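Local coordinates for protein B-agarase (Agarivorans gilvus, PDB 5Z6P) that probably hydrolyses beta-galactosidic linkages of agarose, as a beta-agarase of glycoside hydrolase family 50, at residues V422-L433 / F441-F450; A69-T77 / Y644-P653. All coordinates share one frame; numbering follows the deposited sequence.

Contact 1 of 2, residues V422-L433 / F441-F450; sequences VDRMLNWGFTCL and FYDNQRIPFF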
loop_
_atom_site.group_PDB
_atom_site.type_symbol
_atom_site.label_atom_id
_atom_site.label_comp_id
_atom_site.label_asym_id
_atom_site.label_seq_id
_atom_site.Cartn_x
_atom_site.Cartn_y
_atom_site.Cartn_z
ATOM N N VAL A 422 -14.108 -12.693 -14.600
ATOM C CA VAL A 422 -13.158 -13.563 -15.294
ATOM C C VAL A 422 -13.105 -13.209 -16.789
ATOM O O VAL A 422 -12.023 -13.196 -17.379
ATOM C CB VAL A 422 -13.489 -15.071 -15.119
ATOM C CG1 VAL A 422 -12.538 -15.932 -15.952
ATOM C CG2 VAL A 422 -13.397 -15.468 -13.665
ATOM N N ASP A 423 -14.262 -12.917 -17.387
ATOM C CA ASP A 423 -14.322 -12.461 -18.775
ATOM C C ASP A 423 -13.481 -11.223 -18.974
ATOM O O ASP A 423 -12.751 -11.111 -19.945
ATOM C CB ASP A 423 -15.757 -12.142 -19.207
ATOM C CG ASP A 423 -16.593 -13.374 -19.440
ATOM O OD1 ASP A 423 -16.037 -14.473 -19.624
ATOM O OD2 ASP A 423 -17.833 -13.225 -19.448
ATOM N N ARG A 424 -13.615 -10.284 -18.049
ATOM C CA ARG A 424 -12.843 -9.061 -18.065
ATOM C C ARG A 424 -11.329 -9.311 -17.983
ATOM O O ARG A 424 -10.566 -8.766 -18.776
ATOM C CB ARG A 424 -13.258 -8.151 -16.913
ATOM C CG ARG A 424 -14.531 -7.350 -17.113
ATOM C CD ARG A 424 -14.909 -6.670 -15.799
ATOM N NE ARG A 424 -16.008 -5.714 -15.934
ATOM C CZ ARG A 424 -16.637 -5.154 -14.909
ATOM N NH1 ARG A 424 -16.281 -5.469 -13.672
ATOM N NH2 ARG A 424 -17.630 -4.297 -15.115
ATOM N N MET A 425 -10.896 -10.098 -16.998
ATOM C CA MET A 425 -9.462 -10.315 -16.813
ATOM C C MET A 425 -8.844 -10.895 -18.089
ATOM O O MET A 425 -7.813 -10.436 -18.530
ATOM C CB MET A 425 -9.180 -11.233 -15.622
ATOM C CG MET A 425 -9.705 -10.716 -14.290
ATOM S SD MET A 425 -9.267 -9.012 -13.931
ATOM C CE MET A 425 -10.513 -8.630 -12.718
ATOM N N LEU A 426 -9.501 -11.886 -18.676
ATOM C CA LEU A 426 -9.013 -12.536 -19.878
ATOM C C LEU A 426 -9.057 -11.627 -21.111
ATOM O O LEU A 426 -8.220 -11.741 -21.996
ATOM C CB LEU A 426 -9.825 -13.802 -20.147
ATOM C CG LEU A 426 -9.612 -14.919 -19.140
ATOM C CD1 LEU A 426 -10.496 -16.123 -19.473
ATOM C CD2 LEU A 426 -8.133 -15.280 -19.110
ATOM N N ASN A 427 -10.042 -10.736 -21.159
ATOM C CA ASN A 427 -10.185 -9.789 -22.259
ATOM C C ASN A 427 -9.143 -8.688 -22.141
ATOM O O ASN A 427 -8.589 -8.245 -23.128
ATOM C CB ASN A 427 -11.594 -9.194 -22.272
ATOM C CG ASN A 427 -11.777 -8.126 -23.343
ATOM O OD1 ASN A 427 -11.568 -6.945 -23.097
ATOM N ND2 ASN A 427 -12.177 -8.546 -24.529
ATOM N N TRP A 428 -8.865 -8.269 -20.913
ATOM C CA TRP A 428 -7.861 -7.250 -20.642
ATOM C C TRP A 428 -6.426 -7.792 -20.744
ATOM O O TRP A 428 -5.461 -7.024 -20.782
ATOM C CB TRP A 428 -8.094 -6.656 -19.246
ATOM C CG TRP A 428 -9.470 -6.072 -19.065
ATOM C CD1 TRP A 428 -10.429 -5.884 -20.039
ATOM C CD2 TRP A 428 -10.044 -5.593 -17.845
ATOM N NE1 TRP A 428 -11.557 -5.317 -19.487
ATOM C CE2 TRP A 428 -11.350 -5.130 -18.143
ATOM C CE3 TRP A 428 -9.587 -5.511 -16.523
ATOM C CZ2 TRP A 428 -12.194 -4.590 -17.176
ATOM C CZ3 TRP A 428 -10.432 -4.981 -15.561
ATOM C CH2 TRP A 428 -11.722 -4.524 -15.892
ATOM N N GLY A 429 -6.299 -9.112 -20.780
ATOM C CA GLY A 429 -5.005 -9.750 -20.945
ATOM C C GLY A 429 -4.311 -10.249 -19.684
ATOM O O GLY A 429 -3.221 -10.809 -19.763
ATOM N N PHE A 430 -4.929 -10.053 -18.518
ATOM C CA PHE A 430 -4.281 -10.464 -17.279
ATOM C C PHE A 430 -4.160 -11.964 -17.269
ATOM O O PHE A 430 -5.044 -12.647 -17.759
ATOM C CB PHE A 430 -5.051 -9.989 -16.048
ATOM C CG PHE A 430 -4.891 -8.534 -15.764
ATOM C CD1 PHE A 430 -3.638 -7.997 -15.502
ATOM C CD2 PHE A 430 -5.995 -7.689 -15.766
ATOM C CE1 PHE A 430 -3.496 -6.657 -15.234
ATOM C CE2 PHE A 430 -5.853 -6.346 -15.498
ATOM C CZ PHE A 430 -4.605 -5.825 -15.244
ATOM N N THR A 431 -3.052 -12.468 -16.733
ATOM C CA THR A 431 -2.803 -13.900 -16.711
ATOM C C THR A 431 -3.186 -14.567 -15.399
ATOM O O THR A 431 -2.983 -15.778 -15.228
ATOM C CB THR A 431 -1.314 -14.205 -16.988
ATOM O OG1 THR A 431 -0.494 -13.367 -16.170
ATOM C CG2 THR A 431 -0.990 -13.951 -18.472
ATOM N N CYS A 432 -3.722 -13.778 -14.471
ATOM C CA CYS A 432 -4.190 -14.327 -13.205
ATOM C C CYS A 432 -5.177 -13.440 -12.489
ATOM O O CYS A 432 -5.364 -12.283 -12.832
ATOM C CB CYS A 432 -3.023 -14.582 -12.241
ATOM S SG CYS A 432 -2.367 -13.071 -11.496
ATOM N N LEU A 433 -5.778 -14.038 -11.469
ATOM C CA LEU A 433 -6.456 -13.356 -10.394
ATOM C C LEU A 433 -5.451 -13.271 -9.248
ATOM O O LEU A 433 -4.816 -14.275 -8.908
ATOM C CB LEU A 433 -7.712 -14.125 -9.967
ATOM C CG LEU A 433 -8.698 -14.509 -11.085
ATOM C CD1 LEU A 433 -9.829 -15.382 -10.554
ATOM C CD2 LEU A 433 -9.246 -13.270 -11.730
ATOM N N PHE A 441 -13.870 -18.343 -6.729
ATOM C CA PHE A 441 -13.256 -18.248 -8.054
ATOM C C PHE A 441 -12.292 -19.395 -8.320
ATOM O O PHE A 441 -11.848 -19.592 -9.452
ATOM C CB PHE A 441 -12.495 -16.924 -8.228
ATOM C CG PHE A 441 -13.365 -15.732 -8.483
ATOM C CD1 PHE A 441 -13.748 -15.399 -9.775
ATOM C CD2 PHE A 441 -13.781 -14.923 -7.441
ATOM C CE1 PHE A 441 -14.530 -14.290 -10.030
ATOM C CE2 PHE A 441 -14.570 -13.804 -7.691
ATOM C CZ PHE A 441 -14.938 -13.500 -8.994
ATOM N N TYR A 442 -11.965 -20.149 -7.273
ATOM C CA TYR A 442 -10.858 -21.092 -7.339
ATOM C C TYR A 442 -11.133 -22.311 -8.235
ATOM O O TYR A 442 -10.201 -22.968 -8.662
ATOM C CB TYR A 442 -10.471 -21.569 -5.937
ATOM C CG TYR A 442 -9.800 -20.536 -5.035
ATOM C CD1 TYR A 442 -9.515 -19.245 -5.479
ATOM C CD2 TYR A 442 -9.457 -20.865 -3.726
ATOM C CE1 TYR A 442 -8.928 -18.328 -4.651
ATOM C CE2 TYR A 442 -8.862 -19.960 -2.893
ATOM C CZ TYR A 442 -8.592 -18.696 -3.349
ATOM O OH TYR A 442 -7.994 -17.812 -2.495
ATOM N N ASP A 443 -12.391 -22.624 -8.523
ATOM C CA ASP A 443 -12.656 -23.718 -9.467
ATOM C C ASP A 443 -13.068 -23.221 -10.858
ATOM O O ASP A 443 -13.782 -23.917 -11.580
ATOM C CB ASP A 443 -13.725 -24.681 -8.913
ATOM C CG ASP A 443 -15.092 -24.033 -8.735
ATOM O OD1 ASP A 443 -15.335 -22.921 -9.248
ATOM O OD2 ASP A 443 -15.949 -24.655 -8.078
ATOM N N ASN A 444 -12.610 -22.037 -11.242
ATOM C CA ASN A 444 -13.145 -21.389 -12.436
ATOM C C ASN A 444 -12.625 -22.018 -13.724
ATOM O O ASN A 444 -13.314 -21.994 -14.747
ATOM C CB ASN A 444 -12.849 -19.890 -12.415
ATOM C CG ASN A 444 -11.433 -19.556 -12.846
ATOM O OD1 ASN A 444 -11.128 -19.520 -14.040
ATOM N ND2 ASN A 444 -10.560 -19.281 -11.874
ATOM N N GLN A 445 -11.414 -22.570 -13.664
ATOM C CA GLN A 445 -10.800 -23.283 -14.786
ATOM C C GLN A 445 -10.756 -22.493 -16.103
ATOM O O GLN A 445 -10.908 -23.053 -17.174
ATOM C CB GLN A 445 -11.521 -24.620 -14.999
ATOM C CG GLN A 445 -11.752 -25.377 -13.686
ATOM C CD GLN A 445 -11.676 -26.880 -13.832
ATOM O OE1 GLN A 445 -12.267 -27.458 -14.733
ATOM N NE2 GLN A 445 -10.935 -27.523 -12.933
ATOM N N ARG A 446 -10.529 -21.192 -16.010
ATOM C CA ARG A 446 -10.341 -20.366 -17.189
ATOM C C ARG A 446 -9.145 -19.421 -17.001
ATOM O O ARG A 446 -8.519 -18.990 -17.966
ATOM C CB ARG A 446 -11.608 -19.567 -17.490
ATOM C CG ARG A 446 -12.820 -20.388 -17.935
ATOM C CD ARG A 446 -14.085 -19.500 -17.990
ATOM N NE ARG A 446 -13.903 -18.367 -18.887
ATOM C CZ ARG A 446 -14.512 -17.192 -18.758
ATOM N NH1 ARG A 446 -15.344 -16.965 -17.750
ATOM N NH2 ARG A 446 -14.269 -16.231 -19.633
ATOM N N ILE A 447 -8.834 -19.108 -15.746
ATOM C CA ILE A 447 -7.733 -18.204 -15.432
ATOM C C ILE A 447 -7.042 -18.606 -14.124
ATOM O O ILE A 447 -7.713 -18.907 -13.151
ATOM C CB ILE A 447 -8.238 -16.734 -15.342
ATOM C CG1 ILE A 447 -7.072 -15.777 -15.100
ATOM C CG2 ILE A 447 -9.340 -16.588 -14.279
ATOM C CD1 ILE A 447 -7.385 -14.325 -15.427
ATOM N N PRO A 448 -5.691 -18.645 -14.116
ATOM C CA PRO A 448 -4.954 -18.986 -12.891
ATOM C C PRO A 448 -5.215 -17.977 -11.770
ATOM O O PRO A 448 -5.617 -16.845 -12.037
ATOM C CB PRO A 448 -3.498 -18.940 -13.325
ATOM C CG PRO A 448 -3.537 -19.138 -14.833
ATOM C CD PRO A 448 -4.791 -18.465 -15.268
ATOM N N PHE A 449 -4.997 -18.390 -10.531
ATOM C CA PHE A 449 -5.222 -17.510 -9.395
ATOM C C PHE A 449 -4.124 -17.705 -8.338
ATOM O O PHE A 449 -3.408 -18.697 -8.366
ATOM C CB PHE A 449 -6.600 -17.770 -8.787
ATOM C CG PHE A 449 -6.732 -19.132 -8.173
ATOM C CD1 PHE A 449 -7.103 -20.222 -8.937
ATOM C CD2 PHE A 449 -6.476 -19.326 -6.827
ATOM C CE1 PHE A 449 -7.203 -21.480 -8.370
ATOM C CE2 PHE A 449 -6.564 -20.574 -6.270
ATOM C CZ PHE A 449 -6.923 -21.652 -7.039
ATOM N N PHE A 450 -4.001 -16.748 -7.427
ATOM C CA PHE A 450 -3.080 -16.861 -6.311
ATOM C C PHE A 450 -3.889 -17.084 -5.023
ATOM O O PHE A 450 -4.913 -16.460 -4.825
ATOM C CB PHE A 450 -2.204 -15.614 -6.210
ATOM C CG PHE A 450 -1.122 -15.532 -7.271
ATOM C CD1 PHE A 450 -1.428 -15.281 -8.605
ATOM C CD2 PHE A 450 0.208 -15.697 -6.925
ATOM C CE1 PHE A 450 -0.416 -15.210 -9.562
ATOM C CE2 PHE A 450 1.227 -15.623 -7.880
ATOM C CZ PHE A 450 0.916 -15.377 -9.196
#
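I447 meets the end of helix 413-428 and the loop after it with all its branches. With CG1 anti to the backbone N (chi1 -176°), its CD1 reaches M425 CB at 3.6 Å and also touches L426 CD2, while CG1 lies against the backbone of C432. The other branch, CG2, packs on V422 CG1 at 3.7 Å and on L433, whose side chain crosses that of I447 at roughly a right angle. L433 CD1 goes on to F441 CB, and V422 CG2 sits at the edge of the F441 ring, near its plane. At the edge of the R446 guanidinium, NH2 forms a salt bridge with D423 OD1, the planes 61° apart; the modelled 2.5 Å between R446 NH2 and D423 OD1 is shorter than expected, its exact length doubtful.

The backbones join through L433 N to P448 O (2.9 Å) and F450 N to L433 O (3.0 Å). C432 SG lies beside the F450 ring, 3.5 Å from CE1 and oblique to it. N444 OD1 accepts from R446 N and I447 N in an Asx motif; separately, ND2 donates to F441 O and I447 O, holding the amide. L433 and F449 make a single bridge, linking the helix to strand 449-453, consistent with this family's (beta/alpha)8 barrel. Chemically, an apolar centre round I447 gives way to an ion pair at the exposed R446 end, V422 CG1 covering part of one guanidinium face.

Contact 2 of 2, residues A69-T77 / Y644-P653; sequences ALSKKHFYT and YYKEGLHPEP
F75 and H650 form the aromatic centre of this contact: the edge of the phenyl ring points at the imidazole face in a T-shaped pair, with centroids 5.4 Å apart and planes at 85°. F75 CB adds a CH-pi contact, lying over the same imidazole face. With CG of F75 anti to the backbone N (chi1 -171°), the phenyl ring extends past H650 into the 644-653 loop.

Apolar contacts continue along that ring. F75 CD1 touches P653 CD at 3.6 Å, the two side chains crossing at about a right angle, and F75 CZ approaches the aliphatic CD of K646. Set apart from these is a close approach of a polar atom: the Y644 side chain comes from the opposite direction, bringing its OH to 3.2 Å from F75 CE1, oblique to the F75 ring.

The direct hydrogen bonds run both ways. H650 NE2 donates to S71 O (3.2 Å) with the acceptor in the imidazole plane, while ND1 accepts from E652 N; both ring nitrogens are therefore engaged, which fixes the rotation of the ring. In return F75 N donates to E652 OE1 at 2.8 Å and 167°, meeting the oxygen from above the carboxylate plane.

Water extends the polar network on the E652 side. One molecule donates to E652 OE1 and bonds H74 ND1; a second donates to E652 OE2 and accepts from Y76 N, so both carboxylate oxygens reach the 69-77 segment.

This interface joins the CBM-like domain, at the turn leading into strand 76-81, to the loop between strand 640-643 and helix 657-660. Beside it, K646 NZ bonds H193 and E647 OE1 bonds S195, while L649 packs on helix 689-704.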
loop_
_atom_site.group_PDB
_atom_site.type_symbol
_atom_site.label_atom_id
_atom_site.label_comp_id
_atom_site.label_asym_id
_atom_site.label_seq_id
_atom_site.Cartn_x
_atom_site.Cartn_y
_atom_site.Cartn_z
ATOM N N ALA A 69 14.392 18.273 -10.455
ATOM C CA ALA A 69 14.656 17.150 -9.579
ATOM C C ALA A 69 15.220 16.009 -10.403
ATOM O O ALA A 69 14.623 15.598 -11.392
ATOM C CB ALA A 69 13.382 16.719 -8.834
ATOM N N LEU A 70 16.382 15.511 -9.997
ATOM C CA LEU A 70 17.051 14.445 -10.721
ATOM C C LEU A 70 16.606 13.091 -10.191
ATOM O O LEU A 70 17.419 12.289 -9.735
ATOM C CB LEU A 70 18.567 14.587 -10.599
ATOM C CG LEU A 70 19.191 15.970 -10.771
ATOM C CD1 LEU A 70 20.721 15.856 -10.776
ATOM C CD2 LEU A 70 18.686 16.671 -12.035
ATOM N N SER A 71 15.308 12.839 -10.269
ATOM C CA SER A 71 14.709 11.696 -9.602
ATOM C C SER A 71 14.757 10.444 -10.457
ATOM O O SER A 71 14.626 9.347 -9.940
ATOM C CB SER A 71 13.264 12.018 -9.202
ATOM O OG SER A 71 12.587 12.705 -10.252
ATOM N N LYS A 72 14.949 10.578 -11.765
ATOM C CA LYS A 72 15.122 9.368 -12.553
ATOM C C LYS A 72 16.378 8.622 -12.095
ATOM O O LYS A 72 16.358 7.410 -11.895
ATOM C CB LYS A 72 15.208 9.664 -14.045
ATOM C CG LYS A 72 15.385 8.399 -14.868
ATOM C CD LYS A 72 15.308 8.650 -16.358
ATOM C CE LYS A 72 15.616 7.372 -17.129
ATOM N NZ LYS A 72 15.226 7.493 -18.556
ATOM N N LYS A 73 17.471 9.351 -11.922
ATOM C CA LYS A 73 18.711 8.728 -11.455
ATOM C C LYS A 73 18.661 8.436 -9.959
ATOM O O LYS A 73 18.956 7.327 -9.527
ATOM C CB LYS A 73 19.913 9.614 -11.758
ATOM C CG LYS A 73 21.233 8.997 -11.329
ATOM C CD LYS A 73 22.397 9.929 -11.607
ATOM C CE LYS A 73 23.703 9.378 -11.026
ATOM N NZ LYS A 73 24.789 10.394 -11.005
ATOM N N HIS A 74 18.267 9.446 -9.190
ATOM C CA HIS A 74 18.334 9.409 -7.734
ATOM C C HIS A 74 16.992 9.094 -7.095
ATOM O O HIS A 74 15.993 9.710 -7.432
ATOM C CB HIS A 74 18.843 10.744 -7.197
ATOM C CG HIS A 74 20.218 11.093 -7.660
ATOM N ND1 HIS A 74 21.353 10.550 -7.097
ATOM C CD2 HIS A 74 20.645 11.922 -8.642
ATOM C CE1 HIS A 74 22.418 11.032 -7.709
ATOM N NE2 HIS A 74 22.016 11.867 -8.652
ATOM N N PHE A 75 16.970 8.153 -6.162
ATOM C CA PHE A 75 15.717 7.801 -5.511
ATOM C C PHE A 75 15.158 8.945 -4.671
ATOM O O PHE A 75 13.987 9.230 -4.767
ATOM C CB PHE A 75 15.858 6.551 -4.638
ATOM C CG PHE A 75 14.547 6.037 -4.127
ATOM C CD1 PHE A 75 13.801 5.161 -4.877
ATOM C CD2 PHE A 75 14.049 6.462 -2.911
ATOM C CE1 PHE A 75 12.578 4.685 -4.413
ATOM C CE2 PHE A 75 12.832 6.003 -2.442
ATOM C CZ PHE A 75 12.090 5.117 -3.198
ATOM N N TYR A 76 15.982 9.594 -3.860
ATOM C CA TYR A 76 15.526 10.741 -3.064
ATOM C C TYR A 76 15.999 12.092 -3.593
ATOM O O TYR A 76 17.187 12.332 -3.705
ATOM C CB TYR A 76 15.987 10.616 -1.610
ATOM C CG TYR A 76 15.411 9.430 -0.887
ATOM C CD1 TYR A 76 14.085 9.427 -0.481
ATOM C CD2 TYR A 76 16.194 8.312 -0.607
ATOM C CE1 TYR A 76 13.544 8.347 0.188
ATOM C CE2 TYR A 76 15.660 7.219 0.063
ATOM C CZ TYR A 76 14.331 7.246 0.454
ATOM O OH TYR A 76 13.776 6.171 1.113
ATOM N N THR A 77 15.061 12.978 -3.899
ATOM C CA THR A 77 15.398 14.367 -4.194
ATOM C C THR A 77 14.616 15.274 -3.269
ATOM O O THR A 77 13.455 15.007 -2.977
ATOM C CB THR A 77 15.111 14.750 -5.656
ATOM O OG1 THR A 77 13.699 14.884 -5.879
ATOM C CG2 THR A 77 15.665 13.720 -6.579
ATOM N N TYR A 644 5.087 -2.694 -3.387
ATOM C CA TYR A 644 5.903 -1.536 -3.708
ATOM C C TYR A 644 5.129 -0.430 -4.387
ATOM O O TYR A 644 4.901 -0.448 -5.591
ATOM C CB TYR A 644 7.098 -1.944 -4.568
ATOM C CG TYR A 644 8.249 -0.984 -4.481
ATOM C CD1 TYR A 644 8.946 -0.822 -3.295
ATOM C CD2 TYR A 644 8.651 -0.232 -5.588
ATOM C CE1 TYR A 644 9.984 0.059 -3.198
ATOM C CE2 TYR A 644 9.704 0.656 -5.502
ATOM C CZ TYR A 644 10.370 0.790 -4.303
ATOM O OH TYR A 644 11.416 1.660 -4.178
ATOM N N TYR A 645 4.757 0.542 -3.563
ATOM C CA TYR A 645 3.945 1.676 -3.961
ATOM C C TYR A 645 4.845 2.844 -4.327
ATOM O O TYR A 645 5.016 3.773 -3.549
ATOM C CB TYR A 645 2.989 2.049 -2.837
ATOM C CG TYR A 645 1.874 1.038 -2.628
ATOM C CD1 TYR A 645 0.759 1.033 -3.460
ATOM C CD2 TYR A 645 1.936 0.090 -1.615
ATOM C CE1 TYR A 645 -0.275 0.128 -3.278
ATOM C CE2 TYR A 645 0.922 -0.820 -1.434
ATOM C CZ TYR A 645 -0.194 -0.793 -2.265
ATOM O OH TYR A 645 -1.221 -1.687 -2.088
ATOM N N LYS A 646 5.451 2.755 -5.509
ATOM C CA LYS A 646 6.247 3.837 -6.069
ATOM C C LYS A 646 5.933 3.864 -7.560
ATOM O O LYS A 646 5.096 3.100 -8.025
ATOM C CB LYS A 646 7.748 3.628 -5.809
ATOM C CG LYS A 646 8.154 3.504 -4.330
ATOM C CD LYS A 646 8.020 4.811 -3.571
ATOM C CE LYS A 646 7.891 4.570 -2.066
ATOM N NZ LYS A 646 7.469 5.792 -1.322
ATOM N N GLU A 647 6.605 4.720 -8.313
ATOM C CA GLU A 647 6.306 4.835 -9.730
ATOM C C GLU A 647 6.808 3.631 -10.525
ATOM O O GLU A 647 6.374 3.411 -11.651
ATOM C CB GLU A 647 6.876 6.136 -10.281
ATOM C CG GLU A 647 6.239 7.389 -9.674
ATOM C CD GLU A 647 6.611 8.667 -10.396
ATOM O OE1 GLU A 647 7.113 8.593 -11.527
ATOM O OE2 GLU A 647 6.382 9.754 -9.831
ATOM N N GLY A 648 7.708 2.850 -9.923
ATOM C CA GLY A 648 8.196 1.609 -10.503
ATOM C C GLY A 648 9.426 1.114 -9.745
ATOM O O GLY A 648 9.792 1.685 -8.713
ATOM N N LEU A 649 10.061 0.061 -10.259
ATOM C CA LEU A 649 11.235 -0.540 -9.626
ATOM C C LEU A 649 12.479 0.297 -9.894
ATOM O O LEU A 649 13.339 -0.069 -10.702
ATOM C CB LEU A 649 11.444 -1.985 -10.112
ATOM C CG LEU A 649 10.229 -2.905 -9.979
ATOM C CD1 LEU A 649 10.549 -4.332 -10.434
ATOM C CD2 LEU A 649 9.715 -2.898 -8.544
ATOM N N HIS A 650 12.552 1.424 -9.206
ATOM C CA HIS A 650 13.693 2.306 -9.293
ATOM C C HIS A 650 14.990 1.528 -9.040
ATOM O O HIS A 650 15.069 0.765 -8.086
ATOM C CB HIS A 650 13.530 3.437 -8.302
ATOM C CG HIS A 650 14.470 4.575 -8.524
ATOM N ND1 HIS A 650 15.815 4.490 -8.244
ATOM C CD2 HIS A 650 14.259 5.823 -8.986
ATOM C CE1 HIS A 650 16.395 5.638 -8.530
ATOM N NE2 HIS A 650 15.474 6.463 -8.993
ATOM N N PRO A 651 15.978 1.674 -9.942
ATOM C CA PRO A 651 17.227 0.904 -9.859
ATOM C C PRO A 651 17.947 0.983 -8.507
ATOM O O PRO A 651 18.495 -0.013 -8.073
ATOM C CB PRO A 651 18.104 1.522 -10.964
ATOM C CG PRO A 651 17.200 2.433 -11.778
ATOM C CD PRO A 651 15.802 2.287 -11.270
ATOM N N GLU A 652 17.932 2.132 -7.858
ATOM C CA GLU A 652 18.712 2.325 -6.645
ATOM C C GLU A 652 18.278 1.414 -5.459
ATOM O O GLU A 652 19.119 0.722 -4.906
ATOM C CB GLU A 652 18.672 3.802 -6.259
ATOM C CG GLU A 652 19.710 4.243 -5.261
ATOM C CD GLU A 652 19.509 5.684 -4.831
ATOM O OE1 GLU A 652 19.243 6.536 -5.700
ATOM O OE2 GLU A 652 19.580 5.955 -3.612
ATOM N N PRO A 653 16.976 1.383 -5.084
ATOM C CA PRO A 653 16.671 0.491 -3.950
ATOM C C PRO A 653 16.561 -0.984 -4.334
ATOM O O PRO A 653 16.513 -1.840 -3.455
ATOM C CB PRO A 653 15.319 1.021 -3.431
ATOM C CG PRO A 653 14.663 1.610 -4.666
ATOM C CD PRO A 653 15.811 2.205 -5.468
HETATM O O HOH W 1 21.387 8.850 -5.128
HETATM O O HOH W 2 18.714 8.877 -3.573
#

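The two contacts are separate: their centres lie 32 Å apart and their nearest atoms about 14 Å, without touching. Along the chain, contact 1 is nested inside the long loop that contact 2 closes. Contact 1 is local, its segments separated by seven residues, and mostly buried; contact 2 brings together segments with 566 residues between them and is only partly buried, using two waters. Strand 640-643, which leads into 644-653, belongs to the same sheet as strand 299-305, and side chains of 422-433 and 441-450 pack on the latter. Contact 1 is packing within the larger part of the chain, whereas contact 2 joins the CBM-like domain to it.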